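PDB 3H5T: transcriptional regulator, LacI family from Corynebacterium glutamicum, which activates transcription of ino1 in an inositol-dependent way, binding palindromic promoter motifs and helping to regulate cell wall biogenesis. Local coordinates for residues 14-19 with 47-53; 87-91 with 132-136; 196-201 with 215-221; 277-281 with 308-314. All coordinates share one frame; numbering follows the deposited sequence.

Contact 1 of 4, residues 14-19 with 47-53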
loop_
_atom_site.group_PDB
_atom_site.type_symbol
_atom_site.label_atom_id
_atom_site.label_comp_id
_atom_site.label_asym_id
_atom_site.label_seq_id
_atom_site.Cartn_x
_atom_site.Cartn_y
_atom_site.Cartn_z
ATOM N N SER A 14 4.238 -20.495 31.707
ATOM C CA SER A 14 3.429 -19.628 32.570
ATOM C C SER A 14 2.354 -20.466 33.265
ATOM O O SER A 14 2.134 -20.343 34.468
ATOM C CB SER A 14 2.734 -18.550 31.746
ATOM O OG SER A 14 3.650 -17.889 30.906
ATOM N N ILE A 15 1.667 -21.297 32.489
ATOM C CA ILE A 15 0.631 -22.166 33.026
ATOM C C ILE A 15 1.227 -23.087 34.099
ATOM O O ILE A 15 0.638 -23.277 35.159
ATOM C CB ILE A 15 -0.001 -23.002 31.898
ATOM C CG1 ILE A 15 -0.822 -22.078 30.990
ATOM C CG2 ILE A 15 -0.836 -24.123 32.473
ATOM C CD1 ILE A 15 -1.417 -22.759 29.759
ATOM N N ALA A 16 2.400 -23.649 33.826
ATOM C CA ALA A 16 3.046 -24.524 34.800
ATOM C C ALA A 16 3.392 -23.741 36.059
ATOM O O ALA A 16 3.158 -24.214 37.173
ATOM C CB ALA A 16 4.314 -25.136 34.211
ATOM N N ALA A 17 3.946 -22.544 35.877
ATOM C CA ALA A 17 4.334 -21.693 36.996
ATOM C C ALA A 17 3.148 -21.315 37.868
ATOM O O ALA A 17 3.233 -21.358 39.093
ATOM C CB ALA A 17 5.024 -20.430 36.490
ATOM N N LYS A 18 2.042 -20.937 37.246
ATOM C CA LYS A 18 0.867 -20.559 38.016
ATOM C C LYS A 18 0.334 -21.744 38.838
ATOM O O LYS A 18 -0.280 -21.549 39.892
ATOM C CB LYS A 18 -0.230 -20.019 37.087
ATOM C CG LYS A 18 -1.489 -19.557 37.817
ATOM C CD LYS A 18 -2.654 -19.303 36.853
ATOM C CE LYS A 18 -3.968 -19.028 37.613
ATOM N NZ LYS A 18 -5.166 -18.845 36.717
ATOM N N LEU A 19 0.585 -22.967 38.369
ATOM C CA LEU A 19 0.101 -24.160 39.064
ATOM C C LEU A 19 1.179 -24.930 39.832
ATOM O O LEU A 19 0.907 -25.967 40.440
ATOM C CB LEU A 19 -0.572 -25.092 38.058
ATOM C CG LEU A 19 -1.803 -24.531 37.352
ATOM C CD1 LEU A 19 -2.092 -25.334 36.103
ATOM C CD2 LEU A 19 -2.987 -24.552 38.306
ATOM N N THR A 47 -7.102 -23.343 33.605
ATOM C CA THR A 47 -6.124 -22.289 33.846
ATOM C C THR A 47 -5.709 -21.697 32.490
ATOM O O THR A 47 -5.440 -20.504 32.380
ATOM C CB THR A 47 -4.873 -22.833 34.585
ATOM O OG1 THR A 47 -5.224 -23.201 35.923
ATOM C CG2 THR A 47 -3.786 -21.786 34.641
ATOM N N ALA A 48 -5.666 -22.534 31.455
ATOM C CA ALA A 48 -5.308 -22.072 30.121
ATOM C C ALA A 48 -6.436 -21.170 29.618
ATOM O O ALA A 48 -6.208 -20.154 28.962
ATOM C CB ALA A 48 -5.130 -23.258 29.188
ATOM N N GLU A 49 -7.662 -21.550 29.941
ATOM C CA GLU A 49 -8.826 -20.787 29.536
ATOM C C GLU A 49 -8.805 -19.406 30.178
ATOM O O GLU A 49 -9.003 -18.403 29.496
ATOM C CB GLU A 49 -10.085 -21.548 29.934
ATOM C CG GLU A 49 -11.397 -20.892 29.603
ATOM C CD GLU A 49 -12.545 -21.871 29.752
ATOM O OE1 GLU A 49 -12.555 -22.631 30.745
ATOM O OE2 GLU A 49 -13.436 -21.879 28.880
ATOM N N ASP A 50 -8.560 -19.358 31.488
ATOM C CA ASP A 50 -8.502 -18.095 32.223
ATOM C C ASP A 50 -7.464 -17.165 31.602
ATOM O O ASP A 50 -7.543 -15.940 31.716
ATOM C CB ASP A 50 -8.113 -18.340 33.688
ATOM C CG ASP A 50 -9.061 -19.292 34.400
ATOM O OD1 ASP A 50 -10.288 -19.185 34.181
ATOM O OD2 ASP A 50 -8.581 -20.135 35.191
ATOM N N MET A 51 -6.495 -17.770 30.933
ATOM C CA MET A 51 -5.394 -17.049 30.319
ATOM C C MET A 51 -5.683 -16.636 28.882
ATOM O O MET A 51 -4.900 -15.926 28.261
ATOM C CB MET A 51 -4.163 -17.946 30.369
ATOM C CG MET A 51 -2.835 -17.249 30.360
ATOM S SD MET A 51 -1.589 -18.491 30.722
ATOM C CE MET A 51 -1.877 -18.695 32.525
ATOM N N GLY A 52 -6.815 -17.086 28.356
ATOM C CA GLY A 52 -7.163 -16.756 26.990
ATOM C C GLY A 52 -6.431 -17.628 25.988
ATOM O O GLY A 52 -6.460 -17.353 24.788
ATOM N N TYR A 53 -5.771 -18.678 26.474
ATOM C CA TYR A 53 -5.043 -19.585 25.594
ATOM C C TYR A 53 -5.965 -20.680 25.072
ATOM O O TYR A 53 -6.521 -21.458 25.846
ATOM C CB TYR A 53 -3.861 -20.220 26.328
ATOM C CG TYR A 53 -3.131 -21.256 25.501
ATOM C CD1 TYR A 53 -2.591 -20.926 24.254
ATOM C CD2 TYR A 53 -2.981 -22.565 25.958
ATOM C CE1 TYR A 53 -1.917 -21.874 23.482
ATOM C CE2 TYR A 53 -2.309 -23.520 25.196
ATOM C CZ TYR A 53 -1.779 -23.168 23.960
ATOM O OH TYR A 53 -1.096 -24.100 23.208
#

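Contact 2 of 4, residues 87-91 with 132-136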
loop_
_atom_site.group_PDB
_atom_site.type_symbol
_atom_site.label_atom_id
_atom_site.label_comp_id
_atom_site.label_asym_id
_atom_site.label_seq_id
_atom_site.Cartn_x
_atom_site.Cartn_y
_atom_site.Cartn_z
ATOM N N ALA A 87 5.270 -1.788 -0.090
ATOM C CA ALA A 87 4.098 -1.084 0.426
ATOM C C ALA A 87 2.874 -2.012 0.334
ATOM O O ALA A 87 2.043 -2.064 1.244
ATOM C CB ALA A 87 3.852 0.184 -0.369
ATOM N N SER A 88 2.781 -2.748 -0.770
ATOM C CA SER A 88 1.679 -3.669 -0.987
ATOM C C SER A 88 1.793 -4.886 -0.072
ATOM O O SER A 88 0.777 -5.447 0.361
ATOM C CB SER A 88 1.640 -4.115 -2.453
ATOM O OG SER A 88 1.318 -3.030 -3.308
ATOM N N VAL A 89 3.018 -5.303 0.226
ATOM C CA VAL A 89 3.193 -6.451 1.106
ATOM C C VAL A 89 2.794 -6.067 2.536
ATOM O O VAL A 89 2.357 -6.910 3.311
ATOM C CB VAL A 89 4.654 -6.971 1.085
ATOM C CG1 VAL A 89 4.853 -8.019 2.178
ATOM C CG2 VAL A 89 4.975 -7.572 -0.277
ATOM N N ASP A 90 2.934 -4.797 2.889
ATOM C CA ASP A 90 2.549 -4.364 4.218
ATOM C C ASP A 90 1.028 -4.287 4.244
ATOM O O ASP A 90 0.400 -4.587 5.258
ATOM C CB ASP A 90 3.166 -3.001 4.545
ATOM C CG ASP A 90 4.650 -3.095 4.886
ATOM O OD1 ASP A 90 5.321 -2.038 4.929
ATOM O OD2 ASP A 90 5.145 -4.225 5.115
ATOM N N PHE A 91 0.438 -3.888 3.119
ATOM C CA PHE A 91 -1.014 -3.805 3.010
ATOM C C PHE A 91 -1.587 -5.209 3.181
ATOM O O PHE A 91 -2.431 -5.439 4.050
ATOM C CB PHE A 91 -1.422 -3.247 1.646
ATOM C CG PHE A 91 -2.901 -3.361 1.348
ATOM C CD1 PHE A 91 -3.820 -2.504 1.953
ATOM C CD2 PHE A 91 -3.369 -4.299 0.425
ATOM C CE1 PHE A 91 -5.196 -2.573 1.635
ATOM C CE2 PHE A 91 -4.737 -4.373 0.102
ATOM C CZ PHE A 91 -5.654 -3.504 0.711
ATOM N N VAL A 132 -14.393 -9.494 -2.325
ATOM C CA VAL A 132 -13.157 -9.013 -2.909
ATOM C C VAL A 132 -12.690 -7.654 -2.403
ATOM O O VAL A 132 -13.472 -6.720 -2.275
ATOM C CB VAL A 132 -13.271 -8.940 -4.450
ATOM C CG1 VAL A 132 -14.394 -8.007 -4.836
ATOM C CG2 VAL A 132 -11.941 -8.470 -5.060
ATOM N N VAL A 133 -11.402 -7.565 -2.105
ATOM C CA VAL A 133 -10.799 -6.316 -1.663
ATOM C C VAL A 133 -10.171 -5.743 -2.922
ATOM O O VAL A 133 -9.236 -6.329 -3.471
ATOM C CB VAL A 133 -9.686 -6.558 -0.614
ATOM C CG1 VAL A 133 -8.913 -5.274 -0.378
ATOM C CG2 VAL A 133 -10.301 -7.072 0.684
ATOM N N ILE A 134 -10.701 -4.626 -3.410
ATOM C CA ILE A 134 -10.147 -4.037 -4.612
ATOM C C ILE A 134 -8.990 -3.175 -4.186
ATOM O O ILE A 134 -9.152 -2.231 -3.408
ATOM C CB ILE A 134 -11.197 -3.216 -5.383
ATOM C CG1 ILE A 134 -12.277 -4.164 -5.920
ATOM C CG2 ILE A 134 -10.539 -2.481 -6.533
ATOM C CD1 ILE A 134 -13.456 -3.495 -6.584
ATOM N N TYR A 135 -7.811 -3.510 -4.693
ATOM C CA TYR A 135 -6.617 -2.777 -4.323
ATOM C C TYR A 135 -5.995 -1.878 -5.373
ATOM O O TYR A 135 -5.433 -2.348 -6.356
ATOM C CB TYR A 135 -5.553 -3.753 -3.818
ATOM C CG TYR A 135 -4.263 -3.089 -3.428
ATOM C CD1 TYR A 135 -4.244 -2.047 -2.497
ATOM C CD2 TYR A 135 -3.051 -3.502 -3.979
ATOM C CE1 TYR A 135 -3.036 -1.429 -2.120
ATOM C CE2 TYR A 135 -1.840 -2.894 -3.615
ATOM C CZ TYR A 135 -1.842 -1.863 -2.686
ATOM O OH TYR A 135 -0.653 -1.278 -2.325
ATOM N N SER A 136 -6.100 -0.577 -5.140
ATOM C CA SER A 136 -5.493 0.419 -6.010
ATOM C C SER A 136 -5.759 0.209 -7.493
ATOM O O SER A 136 -4.846 -0.011 -8.280
ATOM C CB SER A 136 -3.989 0.435 -5.752
ATOM O OG SER A 136 -3.357 1.457 -6.491
#

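Contact 3 of 4, residues 196-201 with 215-221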
loop_
_atom_site.group_PDB
_atom_site.type_symbol
_atom_site.label_atom_id
_atom_site.label_comp_id
_atom_site.label_asym_id
_atom_site.label_seq_id
_atom_site.Cartn_x
_atom_site.Cartn_y
_atom_site.Cartn_z
ATOM N N SER A 196 6.349 9.859 -10.934
ATOM C CA SER A 196 5.123 9.127 -10.628
ATOM C C SER A 196 5.077 7.754 -11.250
ATOM O O SER A 196 5.843 7.445 -12.170
ATOM C CB SER A 196 3.901 9.893 -11.142
ATOM O OG SER A 196 3.597 10.996 -10.310
ATOM N N ILE A 197 4.168 6.927 -10.746
ATOM C CA ILE A 197 3.968 5.607 -11.325
ATOM C C ILE A 197 2.708 5.719 -12.199
ATOM O O ILE A 197 2.215 6.826 -12.412
ATOM C CB ILE A 197 3.854 4.494 -10.237
ATOM C CG1 ILE A 197 2.860 4.874 -9.141
ATOM C CG2 ILE A 197 5.226 4.251 -9.619
ATOM C CD1 ILE A 197 2.602 3.740 -8.181
ATOM N N ARG A 198 2.185 4.604 -12.697
ATOM C CA ARG A 198 1.028 4.621 -13.605
ATOM C C ARG A 198 -0.067 5.666 -13.387
ATOM O O ARG A 198 -0.720 5.696 -12.349
ATOM C CB ARG A 198 0.385 3.242 -13.666
ATOM C CG ARG A 198 -0.484 3.027 -14.903
ATOM C CD ARG A 198 -0.939 1.585 -14.995
ATOM N NE ARG A 198 0.180 0.663 -14.798
ATOM C CZ ARG A 198 0.186 -0.318 -13.898
ATOM N NH1 ARG A 198 -0.864 -0.511 -13.116
ATOM N NH2 ARG A 198 1.245 -1.097 -13.767
ATOM N N LEU A 199 -0.265 6.516 -14.393
ATOM C CA LEU A 199 -1.283 7.560 -14.339
ATOM C C LEU A 199 -2.552 7.187 -15.121
ATOM O O LEU A 199 -3.625 7.718 -14.837
ATOM C CB LEU A 199 -0.713 8.889 -14.868
ATOM C CG LEU A 199 0.224 9.686 -13.933
ATOM C CD1 LEU A 199 1.073 10.696 -14.719
ATOM C CD2 LEU A 199 -0.610 10.394 -12.871
ATOM N N ASP A 200 -2.435 6.276 -16.087
ATOM C CA ASP A 200 -3.587 5.877 -16.892
ATOM C C ASP A 200 -3.405 4.521 -17.592
ATOM O O ASP A 200 -2.327 3.934 -17.545
ATOM C CB ASP A 200 -3.880 6.954 -17.943
ATOM C CG ASP A 200 -5.368 7.124 -18.202
ATOM O OD1 ASP A 200 -6.130 6.150 -17.997
ATOM O OD2 ASP A 200 -5.775 8.230 -18.617
ATOM N N ARG A 201 -4.459 4.041 -18.251
ATOM C CA ARG A 201 -4.413 2.758 -18.959
ATOM C C ARG A 201 -3.414 2.775 -20.113
ATOM O O ARG A 201 -2.591 1.866 -20.251
ATOM C CB ARG A 201 -5.789 2.383 -19.526
ATOM C CG ARG A 201 -6.926 2.359 -18.523
ATOM C CD ARG A 201 -8.231 1.909 -19.189
ATOM N NE ARG A 201 -8.341 0.455 -19.308
ATOM C CZ ARG A 201 -9.045 -0.166 -20.255
ATOM N NH1 ARG A 201 -9.698 0.540 -21.174
ATOM N NH2 ARG A 201 -9.104 -1.495 -20.280
ATOM N N ASN A 215 -6.300 14.079 -17.400
ATOM C CA ASN A 215 -7.244 12.993 -17.682
ATOM C C ASN A 215 -6.873 11.697 -16.963
ATOM O O ASN A 215 -7.531 10.667 -17.138
ATOM C CB ASN A 215 -7.304 12.731 -19.190
ATOM C CG ASN A 215 -7.938 13.875 -19.960
ATOM O OD1 ASN A 215 -9.132 14.115 -19.852
ATOM N ND2 ASN A 215 -7.140 14.583 -20.741
ATOM N N ALA A 216 -5.822 11.754 -16.151
ATOM C CA ALA A 216 -5.359 10.596 -15.403
ATOM C C ALA A 216 -6.497 9.936 -14.623
ATOM O O ALA A 216 -7.201 10.594 -13.844
ATOM C CB ALA A 216 -4.242 11.012 -14.451
ATOM N N GLN A 217 -6.672 8.633 -14.832
ATOM C CA GLN A 217 -7.713 7.876 -14.148
ATOM C C GLN A 217 -7.165 7.217 -12.882
ATOM O O GLN A 217 -7.919 6.707 -12.055
ATOM C CB GLN A 217 -8.303 6.801 -15.071
ATOM C CG GLN A 217 -9.089 7.339 -16.261
ATOM C CD GLN A 217 -10.144 8.338 -15.842
ATOM O OE1 GLN A 217 -11.003 8.046 -15.002
ATOM N NE2 GLN A 217 -10.084 9.530 -16.418
ATOM N N TYR A 218 -5.850 7.206 -12.734
ATOM C CA TYR A 218 -5.275 6.626 -11.539
ATOM C C TYR A 218 -5.186 7.714 -10.484
ATOM O O TYR A 218 -4.182 8.410 -10.369
ATOM C CB TYR A 218 -3.891 6.023 -11.820
ATOM C CG TYR A 218 -3.928 4.612 -12.392
ATOM C CD1 TYR A 218 -4.079 3.499 -11.555
ATOM C CD2 TYR A 218 -3.836 4.394 -13.773
ATOM C CE1 TYR A 218 -4.141 2.202 -12.076
ATOM C CE2 TYR A 218 -3.895 3.110 -14.306
ATOM C CZ TYR A 218 -4.051 2.014 -13.455
ATOM O OH TYR A 218 -4.139 0.745 -13.987
ATOM N N GLN A 219 -6.272 7.883 -9.736
ATOM C CA GLN A 219 -6.309 8.861 -8.654
ATOM C C GLN A 219 -5.160 8.412 -7.744
ATOM O O GLN A 219 -4.652 7.309 -7.908
ATOM C CB GLN A 219 -7.660 8.763 -7.940
ATOM C CG GLN A 219 -8.855 8.926 -8.878
ATOM C CD GLN A 219 -10.156 8.375 -8.296
ATOM O OE1 GLN A 219 -11.232 8.567 -8.864
ATOM N NE2 GLN A 219 -10.058 7.686 -7.167
ATOM N N VAL A 220 -4.758 9.234 -6.786
ATOM C CA VAL A 220 -3.631 8.903 -5.901
ATOM C C VAL A 220 -2.432 9.506 -6.619
ATOM O O VAL A 220 -1.866 10.494 -6.157
ATOM C CB VAL A 220 -3.403 7.353 -5.715
ATOM C CG1 VAL A 220 -2.162 7.091 -4.867
ATOM C CG2 VAL A 220 -4.594 6.715 -5.040
ATOM N N GLN A 221 -2.067 8.931 -7.762
ATOM C CA GLN A 221 -0.958 9.461 -8.539
ATOM C C GLN A 221 -1.319 10.880 -8.943
ATOM O O GLN A 221 -0.597 11.821 -8.645
ATOM C CB GLN A 221 -0.731 8.623 -9.789
ATOM C CG GLN A 221 -0.292 7.221 -9.488
ATOM C CD GLN A 221 0.845 7.203 -8.512
ATOM O OE1 GLN A 221 1.902 7.765 -8.778
ATOM N NE2 GLN A 221 0.635 6.566 -7.363
#

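Contact 4 of 4, residues 277-281 with 308-314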
loop_
_atom_site.group_PDB
_atom_site.type_symbol
_atom_site.label_atom_id
_atom_site.label_comp_id
_atom_site.label_asym_id
_atom_site.label_seq_id
_atom_site.Cartn_x
_atom_site.Cartn_y
_atom_site.Cartn_z
ATOM N N ASP A 277 7.637 5.860 -2.396
ATOM C CA ASP A 277 9.000 5.551 -1.935
ATOM C C ASP A 277 9.841 4.799 -2.963
ATOM O O ASP A 277 11.034 5.076 -3.118
ATOM C CB ASP A 277 8.987 4.716 -0.648
ATOM C CG ASP A 277 8.671 5.530 0.592
ATOM O OD1 ASP A 277 8.597 6.776 0.507
ATOM O OD2 ASP A 277 8.505 4.907 1.664
ATOM N N ALA A 278 9.226 3.838 -3.646
ATOM C CA ALA A 278 9.931 3.043 -4.646
ATOM C C ALA A 278 10.675 3.942 -5.616
ATOM O O ALA A 278 11.836 3.686 -5.943
ATOM C CB ALA A 278 8.952 2.163 -5.407
ATOM N N LEU A 279 9.998 4.991 -6.072
ATOM C CA LEU A 279 10.585 5.939 -7.012
ATOM C C LEU A 279 11.781 6.658 -6.401
ATOM O O LEU A 279 12.774 6.922 -7.085
ATOM C CB LEU A 279 9.543 6.964 -7.464
ATOM C CG LEU A 279 8.481 6.505 -8.461
ATOM C CD1 LEU A 279 7.464 7.611 -8.628
ATOM C CD2 LEU A 279 9.117 6.169 -9.802
ATOM N N ALA A 280 11.677 6.987 -5.117
ATOM C CA ALA A 280 12.772 7.660 -4.432
ATOM C C ALA A 280 13.997 6.744 -4.425
ATOM O O ALA A 280 15.113 7.207 -4.595
ATOM C CB ALA A 280 12.367 8.021 -2.993
ATOM N N PHE A 281 13.790 5.445 -4.238
ATOM C CA PHE A 281 14.913 4.514 -4.226
ATOM C C PHE A 281 15.541 4.342 -5.598
ATOM O O PHE A 281 16.722 4.010 -5.705
ATOM C CB PHE A 281 14.485 3.162 -3.649
ATOM C CG PHE A 281 14.445 3.151 -2.154
ATOM C CD1 PHE A 281 15.608 2.982 -1.423
ATOM C CD2 PHE A 281 13.261 3.417 -1.477
ATOM C CE1 PHE A 281 15.599 3.085 -0.035
ATOM C CE2 PHE A 281 13.237 3.522 -0.091
ATOM C CZ PHE A 281 14.410 3.359 0.632
ATOM N N MET A 308 12.252 0.004 4.448
ATOM C CA MET A 308 13.503 0.424 3.822
ATOM C C MET A 308 13.614 1.950 3.812
ATOM O O MET A 308 14.699 2.499 4.002
ATOM C CB MET A 308 13.586 -0.096 2.381
ATOM C CG MET A 308 14.551 -1.251 2.157
ATOM S SD MET A 308 14.485 -1.892 0.453
ATOM C CE MET A 308 15.421 -0.608 -0.446
ATOM N N ALA A 309 12.503 2.643 3.584
ATOM C CA ALA A 309 12.538 4.102 3.562
ATOM C C ALA A 309 13.025 4.622 4.909
ATOM O O ALA A 309 13.914 5.463 4.974
ATOM C CB ALA A 309 11.155 4.667 3.248
ATOM N N LEU A 310 12.442 4.101 5.982
ATOM C CA LEU A 310 12.805 4.512 7.330
ATOM C C LEU A 310 14.238 4.150 7.746
ATOM O O LEU A 310 14.848 4.861 8.533
ATOM C CB LEU A 310 11.784 3.944 8.325
ATOM C CG LEU A 310 10.519 4.798 8.489
ATOM C CD1 LEU A 310 9.914 5.133 7.139
ATOM C CD2 LEU A 310 9.515 4.056 9.356
ATOM N N ALA A 311 14.772 3.056 7.216
ATOM C CA ALA A 311 16.139 2.642 7.531
ATOM C C ALA A 311 17.148 3.618 6.925
ATOM O O ALA A 311 18.208 3.873 7.503
ATOM C CB ALA A 311 16.396 1.243 6.998
ATOM N N ARG A 312 16.823 4.144 5.746
ATOM C CA ARG A 312 17.681 5.106 5.058
ATOM C C ARG A 312 17.344 6.475 5.620
ATOM O O ARG A 312 18.009 7.461 5.330
ATOM C CB ARG A 312 17.391 5.098 3.550
ATOM C CG ARG A 312 18.623 4.915 2.662
ATOM C CD ARG A 312 19.078 6.196 1.953
ATOM N NE ARG A 312 19.354 7.290 2.878
ATOM C CZ ARG A 312 20.002 8.404 2.551
ATOM N NH1 ARG A 312 20.455 8.580 1.318
ATOM N NH2 ARG A 312 20.183 9.354 3.459
ATOM N N ASP A 313 16.303 6.520 6.441
ATOM C CA ASP A 313 15.832 7.767 7.022
ATOM C C ASP A 313 15.537 8.736 5.887
ATOM O O ASP A 313 16.028 9.863 5.860
ATOM C CB ASP A 313 16.869 8.377 7.966
ATOM C CG ASP A 313 16.297 9.526 8.771
ATOM O OD1 ASP A 313 15.217 9.345 9.369
ATOM O OD2 ASP A 313 16.916 10.607 8.811
ATOM N N LEU A 314 14.733 8.266 4.944
ATOM C CA LEU A 314 14.327 9.048 3.780
ATOM C C LEU A 314 13.247 10.036 4.200
ATOM O O LEU A 314 12.385 9.701 5.010
ATOM C CB LEU A 314 13.746 8.109 2.720
ATOM C CG LEU A 314 13.187 8.683 1.418
ATOM C CD1 LEU A 314 14.361 9.014 0.524
ATOM C CD2 LEU A 314 12.253 7.666 0.725
#

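Contact 1 of 4, residues 14-19 with 47-53
The Tyr53 ring and the Ile15 side chain meet at the end of helix 38-50. Ala48 CB lies in the ring plane at one edge. Ile15 CD1 comes obliquely to the ring, 4.1 Å from Tyr53 CD2. The same methyl rests 3.8 Å from Ala48 CB. Farther back on the isoleucine, CG1 packs against Met51, at 3.7 Å from its SD. CG1 is beside the backbone N of Ile15 (chi1 -70°), which turns this branch to the methionine and leaves CG2 beside Thr47. One turn on, the extended Lys18 chain reaches over Thr47, with Lys18 CD 3.5 Å from Thr47 CG2. Its NZ ends in a long salt bridge to Asp50 OD2, 4.0 Å away. Leu19 CD2 approaches Thr47 OG1 from the other helix at 3.5 Å; that hydroxyl is hydrogen-bonded to Arg43 O. A Schellman motif at Gly52 ends helix 38-50 and carries the chain round to Tyr53. Helix 11-19 belongs to the lacI-type helix-turn-helix, and Val26 of helix 23-31 also covers Ile15. No hydrogen bond joins the two segments. The packing of the DNA-binding unit here rests on apolar contacts, with one long charge pair between Lys18 and Asp50.

Contact 2 of 4, residues 87-91 with 132-136
Within one lobe of the periplasmic-binding-protein fold, Tyr135 of strand 132-135 meets Ser88 and Phe91 of helix 86-98. The Phe91 and Tyr135 rings form an offset stack. Their centroids are 4.4 Å apart and their planes are tilted by 14°. The closest atoms are Phe91 CE2 and Tyr135 CD1, at 3.5 Å. The two side chains come from opposite directions and overlap along their length. Phe91 CG, anti to the backbone N (chi1 169°), carries its ring in over the tyrosine. Ser136 CB covers the second face of the tyrosine ring, 4.0 Å above its plane. Helix and strand run nearly antiparallel, their axes 12.1 Å apart at closest approach. This is the usual layering of an alpha/beta sandwich, and strand 132-135 sits in its parallel sheet between strands 70-75 and 154-157. Two residues before Tyr135, on the same face of the strand, Val133 also faces the helix. Its CG1 meets the edge of the Phe91 ring near the ring plane, 3.9 Å from CZ. The polar end of the tyrosine is buried but satisfied. Tyr135 OH donates to Ser88 OG over 2.8 Å, and that serine oxygen lies at the edge of the ring, in plane. Ser88 OG is also hydrogen-bonded to Asp85 OD2, which gives the hydroxyl a second partner.

Contact 3 of 4, residues 196-201 with 215-221
Tyr218 and Leu199 are joined by a backbone hydrogen bond. Tyr218 N donates to Leu199 O over 3.1 Å, and the N-H to oxygen angle is 158°. The donor stands above the carbonyl plane. Tyr218 is the centre of an inverse gamma turn, and its ring lies along the 196-201 backbone. Leu199 O and Asp200 CA are at the ring edge, in plane, with Asp200 N 3.3 Å from Tyr218 CD2. Over one face comes Arg198 CB. Arg198 CG and CD run on above the ring plane past its rim, with CD 3.4 Å from Tyr218 CE2. Only then does the chain bend, at chi3 (-48°), turning the guanidinium, whose partner is Glu77. Leu199 turns its CD2 branch inward, to Gln221 CB at 3.6 Å and Ala216 CB at 4.0 Å. Asp200 lies beside Gln217, pointing the same way, and its OD1 accepts Arg201 N at 2.7 Å.

In the next shell, Arg198 forms a salt bridge to Glu77 and a cation-pi contact with Trp248. Leu199 N is held by Glu246. The contact ties the end of strand 192-197 to the loop before helix 221-235, in the lobe built on the five-stranded sheet. Glu77 follows strand 70-75 of the other sheet, so Arg198 links the two lobes.

Contact 4 of 4, residues 277-281 with 308-314
Phe281 and Leu314 pack where helix 277-289, the helical link of a beta-alpha-beta crossover between strands 271-274 and 299-302, meets helix 307-311. The buried side is close. Leu314 CD2 sits 3.7 Å from Ala280 CB and 3.8 Å from Asp277 OD1, and Leu300 of strand 299-302 touches both Ala280 and Leu314. A Schellman motif at Asp313 closes the helix and swings Leu314 back inward. Leu314 has CG anti to its backbone N (chi1 177°), and this sends the branched end to helix 277-289. Ala309 lies at the edge of the Phe281 ring, with CA in plane and 3.6 Å from CZ. The Asp277 carboxylate is buried beside Ala309 but well satisfied. OD1 bonds to Thr316 OG1 and OD2 to the backbone N atoms of Gly305 and Thr306, just before helix 307-311 begins.

Arg312 is looser. It comes no nearer the Phe281 ring than 4.4 Å, from CG to CE1, and its end leads away. Met308 is exposed, yet its methyl is in close contact with one ring face, a Met-aromatic arrangement. Its CE makes a CH-pi contact 4.0 Å from the Phe281 centroid, 25° off the ring normal, and SD is 5.3 Å from the same centroid.

Contact 1 stands apart in the DNA-binding unit, its centre about 38 Å or more from the centres of the other three. It joins two helices without a hydrogen bond. Contact 2 is the core contact: every touching residue is buried, and it lies in the lobe with the seven-stranded sheet. Contacts 1, 3 and 4 are partly buried, but contact 1 has four exposed touching residues of nine, against one each. Contacts 3 and 4 share the other lobe and touch where Leu279 CD1 packs 3.4 Å from Ser196 N. All four include a ring: stacked on a ring in 2, covered by a methionine methyl in 4, laid along a loop backbone in 3, grazed by an isoleucine methyl in 1.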